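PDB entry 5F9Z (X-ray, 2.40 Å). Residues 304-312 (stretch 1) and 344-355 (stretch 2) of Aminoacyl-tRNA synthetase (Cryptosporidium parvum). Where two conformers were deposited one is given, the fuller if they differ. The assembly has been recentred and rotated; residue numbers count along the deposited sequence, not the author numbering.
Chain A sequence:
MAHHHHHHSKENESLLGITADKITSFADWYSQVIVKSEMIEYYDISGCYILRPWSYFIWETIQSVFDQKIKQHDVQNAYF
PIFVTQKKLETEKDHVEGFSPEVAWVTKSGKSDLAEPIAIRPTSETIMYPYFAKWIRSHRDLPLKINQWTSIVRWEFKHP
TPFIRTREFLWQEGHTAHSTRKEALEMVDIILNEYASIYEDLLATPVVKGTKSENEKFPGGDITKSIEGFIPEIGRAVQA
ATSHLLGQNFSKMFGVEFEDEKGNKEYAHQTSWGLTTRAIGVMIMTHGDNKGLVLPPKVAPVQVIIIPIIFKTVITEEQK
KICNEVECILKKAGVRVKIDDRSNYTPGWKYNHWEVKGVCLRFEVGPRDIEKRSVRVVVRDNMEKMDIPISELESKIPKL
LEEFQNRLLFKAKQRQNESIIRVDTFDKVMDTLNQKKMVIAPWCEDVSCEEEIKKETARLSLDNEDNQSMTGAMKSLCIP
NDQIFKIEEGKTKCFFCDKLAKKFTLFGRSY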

# COMPACT_ATOMS: atom_id res chain seq x y z
N VAL A 304 -15.70 -1.89 -15.74
CA VAL A 304 -16.12 -2.36 -17.05
C VAL A 304 -16.18 -1.17 -17.99
O VAL A 304 -16.82 -0.15 -17.68
CB VAL A 304 -17.49 -3.06 -17.00
CG1 VAL A 304 -17.94 -3.45 -18.40
CG2 VAL A 304 -17.44 -4.28 -16.09
N ILE A 305 -15.53 -1.28 -19.14
CA ILE A 305 -15.62 -0.30 -20.21
C ILE A 305 -16.40 -0.93 -21.36
O ILE A 305 -16.07 -2.04 -21.80
CB ILE A 305 -14.23 0.20 -20.66
CG1 ILE A 305 -14.37 1.28 -21.74
CG2 ILE A 305 -13.34 -0.94 -21.12
CD1 ILE A 305 -14.97 2.57 -21.23
N ILE A 306 -17.44 -0.25 -21.81
CA ILE A 306 -18.30 -0.74 -22.89
C ILE A 306 -17.83 -0.09 -24.18
O ILE A 306 -17.96 1.13 -24.36
CB ILE A 306 -19.78 -0.45 -22.61
CG1 ILE A 306 -20.21 -1.08 -21.29
CG2 ILE A 306 -20.64 -0.96 -23.76
CD1 ILE A 306 -21.67 -0.85 -20.95
N ILE A 307 -17.27 -0.90 -25.08
CA ILE A 307 -16.71 -0.39 -26.33
C ILE A 307 -17.54 -0.90 -27.49
O ILE A 307 -17.35 -2.05 -27.94
CB ILE A 307 -15.23 -0.80 -26.47
CG1 ILE A 307 -14.43 -0.33 -25.26
CG2 ILE A 307 -14.65 -0.22 -27.75
CD1 ILE A 307 -12.98 -0.74 -25.29
N PRO A 308 -18.48 -0.11 -28.02
CA PRO A 308 -19.22 -0.54 -29.20
C PRO A 308 -18.34 -0.54 -30.43
O PRO A 308 -17.52 0.36 -30.64
CB PRO A 308 -20.35 0.50 -29.31
CG PRO A 308 -19.80 1.71 -28.64
CD PRO A 308 -18.93 1.20 -27.52
N ILE A 309 -18.50 -1.57 -31.26
CA ILE A 309 -17.72 -1.70 -32.49
C ILE A 309 -18.20 -0.66 -33.48
O ILE A 309 -19.17 -0.87 -34.22
CB ILE A 309 -17.83 -3.12 -33.08
CG1 ILE A 309 -17.47 -4.16 -32.02
CG2 ILE A 309 -16.92 -3.26 -34.29
CD1 ILE A 309 -16.11 -3.95 -31.41
N ILE A 310 -17.52 0.49 -33.51
CA ILE A 310 -17.88 1.60 -34.39
C ILE A 310 -16.60 2.31 -34.80
O ILE A 310 -15.57 2.20 -34.14
CB ILE A 310 -18.87 2.58 -33.71
CG1 ILE A 310 -19.70 3.32 -34.76
CG2 ILE A 310 -18.12 3.56 -32.82
CD1 ILE A 310 -20.63 2.42 -35.55
N PHE A 311 -16.68 3.04 -35.91
CA PHE A 311 -15.53 3.79 -36.40
C PHE A 311 -16.02 4.95 -37.24
O PHE A 311 -16.83 4.76 -38.15
CB PHE A 311 -14.59 2.89 -37.21
CG PHE A 311 -13.25 3.51 -37.49
CD1 PHE A 311 -12.49 4.03 -36.45
CD2 PHE A 311 -12.75 3.57 -38.78
CE1 PHE A 311 -11.26 4.60 -36.70
CE2 PHE A 311 -11.51 4.14 -39.03
CZ PHE A 311 -10.77 4.66 -37.99
N LYS A 312 -15.53 6.15 -36.92
CA LYS A 312 -15.80 7.37 -37.67
C LYS A 312 -17.27 7.78 -37.62
O LYS A 312 -17.58 8.92 -37.26
CB LYS A 312 -15.34 7.21 -39.13
CG LYS A 312 -13.83 7.05 -39.27
CD LYS A 312 -13.10 8.18 -38.57
CE LYS A 312 -11.59 8.00 -38.64
NZ LYS A 312 -10.87 9.03 -37.84
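Stretch 2 344-355: NYTPGWKYNHWE

Stretch 2 begins as a loop, Asn344 to Thr346, and continues as a helix from Pro347 through Glu355 and beyond. It lies along stretch 1, where residues 304-308 form a strand and the rest is loop or turn. Helix and strand run nearly antiparallel, with 169° between their N-to-C directions. Their axes come within 9.3 Å, a spacing filled by side chains. The start of stretch 1 therefore meets the far end of stretch 2, and its end meets the loop before the helix.

Val304 makes no contact with the helix. Ile305 points toward it, with its CA 7.5 Å from the CA of Trp354. The indole packs against the isoleucine through one face. Ile305 CG1 sits 3.5 Å from the centroid of the five-membered ring of Trp354, only 6° off the ring normal, a CH-pi contact. Ile305 CD1 lies over the same ring system, 3.6 Å from Trp354 CE2.

Ile306 is out of reach, as expected from the alternation of a strand. Ile307 points toward the helix again and has the largest area covered in this contact. Its CG2 is 3.6 Å from Lys350 CD, so the aliphatic part of the lysine serves as apolar surface. Ile307 CD1 meets the ring edge of Tyr351 at CD1, 3.6 Å away, and lies 3.9 Å from Trp354 CD1. Lys350 and Tyr351 are adjacent in the helix, and Trp354 follows about one turn after Lys350.

Pro308 points away and contributes little. Beyond it the strand ends. Ile309 starts sideways, but its tip comes nearer: Ile309 CD1 is 3.1 Å from Tyr351 OH, a close approach at the edge of the tyrosine ring. Ile309 CD1 is also 4.4 Å from Pro347 CB. Tyr351 itself leaves the helix pointing away, yet its end comes back to stretch 1.

The closest contact of Ile310 with the first turn is through its backbone, with Ile310 O 3.7 Å from Pro347 CD. Proline has no amide hydrogen to offer this oxygen. Phe311 reaches the loop before the helix. Phe311 CE1 is 3.4 Å from Thr346 N, and Phe311 CD1 is 3.7 Å from Tyr345 O, which lies at the ring edge. Thr346 is the N-cap: its OG1 accepts from Trp349 N at 3.2 Å.

Lys312 has a positive phi of 65°. Its side chain starts away but its end comes nearer, with Lys312 NZ 3.7 Å from Asn344 O. No hydrogen bond joins the two stretches among the modelled atoms; packing dominates.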

# COMPACT_ATOMS: atom_id res chain seq x y z
N ASN A 344 -14.08 8.59 -32.95
CA ASN A 344 -12.80 9.14 -33.39
C ASN A 344 -11.71 8.07 -33.42
O ASN A 344 -10.79 8.15 -34.24
CB ASN A 344 -12.43 10.30 -32.47
CG ASN A 344 -10.97 10.70 -32.56
OD1 ASN A 344 -10.38 10.74 -33.64
ND2 ASN A 344 -10.37 11.00 -31.41
N TYR A 345 -11.78 7.08 -32.54
CA TYR A 345 -10.75 6.06 -32.43
C TYR A 345 -11.24 4.71 -32.93
O TYR A 345 -12.42 4.37 -32.79
CB TYR A 345 -10.27 5.91 -30.99
CG TYR A 345 -9.72 7.19 -30.39
CD1 TYR A 345 -8.48 7.68 -30.78
CD2 TYR A 345 -10.43 7.88 -29.42
CE1 TYR A 345 -7.97 8.85 -30.23
CE2 TYR A 345 -9.93 9.04 -28.86
CZ TYR A 345 -8.70 9.52 -29.27
OH TYR A 345 -8.20 10.67 -28.72
N THR A 346 -10.32 3.95 -33.51
CA THR A 346 -10.61 2.57 -33.85
C THR A 346 -10.83 1.76 -32.57
O THR A 346 -10.30 2.11 -31.51
CB THR A 346 -9.46 1.96 -34.65
OG1 THR A 346 -8.29 1.87 -33.83
N PRO A 347 -11.61 0.68 -32.64
CA PRO A 347 -11.78 -0.16 -31.44
C PRO A 347 -10.47 -0.67 -30.88
O PRO A 347 -10.32 -0.75 -29.65
CB PRO A 347 -12.67 -1.31 -31.95
CG PRO A 347 -13.42 -0.72 -33.09
CD PRO A 347 -12.47 0.24 -33.75
N GLY A 348 -9.50 -1.01 -31.74
CA GLY A 348 -8.20 -1.44 -31.24
C GLY A 348 -7.51 -0.37 -30.42
O GLY A 348 -6.81 -0.68 -29.45
N TRP A 349 -7.68 0.90 -30.81
CA TRP A 349 -7.13 1.99 -30.01
C TRP A 349 -7.74 2.02 -28.62
O TRP A 349 -7.04 2.18 -27.62
CB TRP A 349 -7.35 3.33 -30.72
CG TRP A 349 -6.70 4.50 -30.04
CD1 TRP A 349 -5.51 5.09 -30.37
CD2 TRP A 349 -7.20 5.24 -28.91
NE1 TRP A 349 -5.25 6.14 -29.52
CE2 TRP A 349 -6.27 6.25 -28.62
CE3 TRP A 349 -8.35 5.13 -28.12
CZ2 TRP A 349 -6.45 7.15 -27.57
CZ3 TRP A 349 -8.53 6.03 -27.08
CH2 TRP A 349 -7.58 7.02 -26.81
N LYS A 350 -9.07 1.87 -28.54
CA LYS A 350 -9.74 1.88 -27.24
C LYS A 350 -9.35 0.66 -26.41
O LYS A 350 -9.23 0.76 -25.18
CB LYS A 350 -11.25 1.93 -27.42
CG LYS A 350 -11.74 3.07 -28.27
CD LYS A 350 -13.26 3.07 -28.33
CE LYS A 350 -13.77 4.00 -29.40
NZ LYS A 350 -15.26 3.97 -29.50
N TYR A 351 -9.15 -0.49 -27.06
CA TYR A 351 -8.76 -1.69 -26.34
C TYR A 351 -7.46 -1.47 -25.57
O TYR A 351 -7.39 -1.68 -24.36
CB TYR A 351 -8.62 -2.87 -27.30
CG TYR A 351 -9.90 -3.29 -27.98
CD1 TYR A 351 -11.14 -2.82 -27.54
CD2 TYR A 351 -9.88 -4.16 -29.06
CE1 TYR A 351 -12.31 -3.21 -28.16
CE2 TYR A 351 -11.05 -4.55 -29.69
CZ TYR A 351 -12.26 -4.07 -29.23
OH TYR A 351 -13.42 -4.45 -29.85
N ASN A 352 -6.42 -1.01 -26.28
CA ASN A 352 -5.15 -0.74 -25.62
C ASN A 352 -5.27 0.40 -24.62
O ASN A 352 -4.63 0.38 -23.56
CB ASN A 352 -4.07 -0.44 -26.66
CG ASN A 352 -2.80 0.11 -26.05
OD1 ASN A 352 -1.99 -0.64 -25.52
ND2 ASN A 352 -2.63 1.42 -26.12
N HIS A 353 -6.07 1.42 -24.95
CA HIS A 353 -6.19 2.58 -24.07
C HIS A 353 -6.70 2.19 -22.69
O HIS A 353 -6.12 2.59 -21.67
CB HIS A 353 -7.11 3.63 -24.71
CG HIS A 353 -7.36 4.82 -23.84
ND1 HIS A 353 -6.48 5.89 -23.78
CD2 HIS A 353 -8.37 5.12 -23.00
CE1 HIS A 353 -6.95 6.79 -22.94
NE2 HIS A 353 -8.09 6.35 -22.45
N TRP A 354 -7.77 1.41 -22.64
CA TRP A 354 -8.32 0.98 -21.36
C TRP A 354 -7.58 -0.22 -20.78
O TRP A 354 -7.77 -0.52 -19.59
CB TRP A 354 -9.81 0.67 -21.50
CG TRP A 354 -10.61 1.85 -21.98
CD1 TRP A 354 -11.11 2.05 -23.23
CD2 TRP A 354 -10.97 3.00 -21.21
NE1 TRP A 354 -11.77 3.25 -23.28
CE2 TRP A 354 -11.70 3.85 -22.05
CE3 TRP A 354 -10.76 3.39 -19.88
CZ2 TRP A 354 -12.22 5.08 -21.62
CZ3 TRP A 354 -11.27 4.60 -19.45
CH2 TRP A 354 -11.99 5.43 -20.32
N GLU A 355 -6.76 -0.91 -21.57
CA GLU A 355 -5.90 -1.95 -21.01
C GLU A 355 -4.72 -1.35 -20.27
O GLU A 355 -4.31 -1.87 -19.23
CB GLU A 355 -5.42 -2.89 -22.12
CG GLU A 355 -6.42 -3.97 -22.50
CD GLU A 355 -6.00 -4.76 -23.72
OE1 GLU A 355 -6.58 -5.84 -23.96
OE2 GLU A 355 -5.09 -4.30 -24.45